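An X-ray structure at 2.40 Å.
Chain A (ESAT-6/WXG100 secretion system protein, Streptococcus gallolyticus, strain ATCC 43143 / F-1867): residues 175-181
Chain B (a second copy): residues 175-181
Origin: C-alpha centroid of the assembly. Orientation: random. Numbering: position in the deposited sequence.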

# COMPACT_ATOMS: atom_id res chain seq x y z
N ALA A 175 -17.14 8.35 33.54
CA ALA A 175 -16.29 8.17 34.72
C ALA A 175 -15.18 7.17 34.44
O ALA A 175 -14.04 7.37 34.87
CB ALA A 175 -17.14 7.72 35.92
N LEU A 176 -15.48 6.09 33.72
CA LEU A 176 -14.44 5.14 33.36
C LEU A 176 -13.42 5.77 32.42
O LEU A 176 -12.21 5.55 32.55
CB LEU A 176 -15.05 3.88 32.74
CG LEU A 176 -14.09 2.74 32.42
CD1 LEU A 176 -13.41 2.22 33.68
CD2 LEU A 176 -14.81 1.62 31.67
N ALA A 177 -13.90 6.56 31.45
CA ALA A 177 -12.99 7.27 30.56
C ALA A 177 -12.04 8.17 31.34
O ALA A 177 -10.85 8.26 31.03
CB ALA A 177 -13.78 8.08 29.53
N ASN A 178 -12.55 8.86 32.38
CA ASN A 178 -11.70 9.74 33.16
C ASN A 178 -10.55 8.99 33.81
O ASN A 178 -9.49 9.57 34.08
CB ASN A 178 -12.52 10.47 34.23
CG ASN A 178 -13.38 11.57 33.65
OD1 ASN A 178 -13.03 12.18 32.64
ND2 ASN A 178 -14.52 11.83 34.29
N GLN A 179 -10.73 7.69 34.07
CA GLN A 179 -9.67 6.90 34.69
C GLN A 179 -8.56 6.55 33.70
O GLN A 179 -7.46 6.20 34.13
CB GLN A 179 -10.25 5.62 35.29
CG GLN A 179 -11.41 5.86 36.26
CD GLN A 179 -10.98 6.58 37.52
OE1 GLN A 179 -10.26 6.03 38.35
NE2 GLN A 179 -11.42 7.83 37.66
N ILE A 180 -8.83 6.61 32.40
CA ILE A 180 -7.81 6.35 31.39
C ILE A 180 -7.75 7.53 30.43
O ILE A 180 -7.70 7.36 29.20
CB ILE A 180 -8.07 5.03 30.64
CG1 ILE A 180 -9.53 4.95 30.16
CG2 ILE A 180 -7.74 3.83 31.52
CD1 ILE A 180 -9.80 3.78 29.25
N GLN A 181 -7.75 8.74 30.99
CA GLN A 181 -7.80 9.95 30.18
C GLN A 181 -6.63 10.03 29.21
O GLN A 181 -6.80 10.35 28.03
CB GLN A 181 -7.83 11.17 31.09
CG GLN A 181 -8.62 12.35 30.56
CD GLN A 181 -8.90 13.37 31.64
OE1 GLN A 181 -8.60 13.15 32.81
NE2 GLN A 181 -9.49 14.50 31.24
N ALA B 175 -4.43 -3.57 38.16
CA ALA B 175 -5.77 -3.28 38.65
C ALA B 175 -6.51 -2.36 37.68
O ALA B 175 -7.71 -2.55 37.43
CB ALA B 175 -5.71 -2.66 40.05
N LEU B 176 -5.83 -1.37 37.12
CA LEU B 176 -6.47 -0.51 36.14
C LEU B 176 -6.82 -1.28 34.87
O LEU B 176 -7.89 -1.10 34.30
CB LEU B 176 -5.57 0.68 35.81
CG LEU B 176 -6.15 1.74 34.87
CD1 LEU B 176 -7.39 2.39 35.48
CD2 LEU B 176 -5.10 2.79 34.51
N ALA B 177 -5.92 -2.17 34.44
CA ALA B 177 -6.22 -3.02 33.28
C ALA B 177 -7.47 -3.85 33.52
O ALA B 177 -8.30 -4.02 32.61
CB ALA B 177 -5.02 -3.91 32.96
N ASN B 178 -7.64 -4.38 34.74
CA ASN B 178 -8.81 -5.20 35.03
C ASN B 178 -10.10 -4.41 34.84
O ASN B 178 -11.15 -5.00 34.55
CB ASN B 178 -8.74 -5.76 36.45
CG ASN B 178 -7.74 -6.89 36.58
OD1 ASN B 178 -7.50 -7.63 35.62
ND2 ASN B 178 -7.15 -7.03 37.76
N GLN B 179 -10.05 -3.09 35.00
CA GLN B 179 -11.24 -2.27 34.83
C GLN B 179 -11.61 -2.08 33.36
O GLN B 179 -12.75 -1.72 33.07
CB GLN B 179 -11.04 -0.91 35.49
CG GLN B 179 -10.61 -0.98 36.95
CD GLN B 179 -11.69 -1.56 37.85
OE1 GLN B 179 -12.73 -0.94 38.07
NE2 GLN B 179 -11.45 -2.76 38.36
N ILE B 180 -10.67 -2.29 32.44
CA ILE B 180 -10.96 -2.19 31.01
C ILE B 180 -10.52 -3.48 30.33
O ILE B 180 -9.89 -3.46 29.26
CB ILE B 180 -10.28 -0.96 30.38
CG1 ILE B 180 -8.80 -0.89 30.77
CG2 ILE B 180 -11.00 0.32 30.77
CD1 ILE B 180 -8.03 0.17 30.03
N GLN B 181 -10.87 -4.61 30.94
CA GLN B 181 -10.43 -5.91 30.44
C GLN B 181 -10.88 -6.15 29.01
O GLN B 181 -10.10 -6.61 28.17
CB GLN B 181 -10.95 -7.01 31.37
CG GLN B 181 -10.05 -8.21 31.50
CD GLN B 181 -10.44 -9.09 32.67
OE1 GLN B 181 -11.33 -8.74 33.45
NE2 GLN B 181 -9.77 -10.23 32.81

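The two stretches are the same segment from two copies, related by an exact two-fold axis. Every contact that lies off the axis therefore occurs twice. The backbones stay well apart. The nearest CA atoms pair Leu B176 with Gln A179, and Gln B179 with Leu A176, each at 8.2 Å. No hydrogen bond crosses the contact. Side chains fill the gap, and the 264 Å² buried between the stretches comes from three residues of each copy.

Ala B175 lies in a helix that begins earlier in the chain. It is out of reach of chain A, but Ala B175 O accepts a weak hydrogen bond from Gln B179 N at 3.4 Å.

The CA-to-CB bond of Leu B176 points toward the other copy. Its chi1 is t and its chi2 is p. Leu B176 CD2 packs on Ile A180 CG2 at 4.1 Å, a plain apolar contact. Leu B176 CD1 sits 4.0 Å from Gln A179 O and 4.3 Å from Gln A179 CB. A methyl carbon does not make a conventional hydrogen bond, so this is van der Waals packing.

The CA-to-CB bond of Ala B177 points away from chain A. Ala B177 O accepts a hydrogen bond from Ile B180 N at 2.9 Å, which ties the isoleucine back to the preceding turn. Asn B178 is exposed and takes no part.

Gln B179 contributes its backbone O and the base of its side chain. Gln B179 O lies 4.0 Å from Leu A176 CD1, and Gln B179 CB lies 4.3 Å from Leu A176 CD1.

Ile B180 follows with phi/psi of -126/46, outside helical values. Its CA-to-CB bond points toward chain A. Ile B180 CG2 meets Leu A176 CD2 at 4.1 Å, and Ile B180 CD1 meets Ile A180 CG2 at 4.0 Å. The two isoleucines thus join the two leucine contacts into one apolar cluster. Gln B181 is exposed and out of reach.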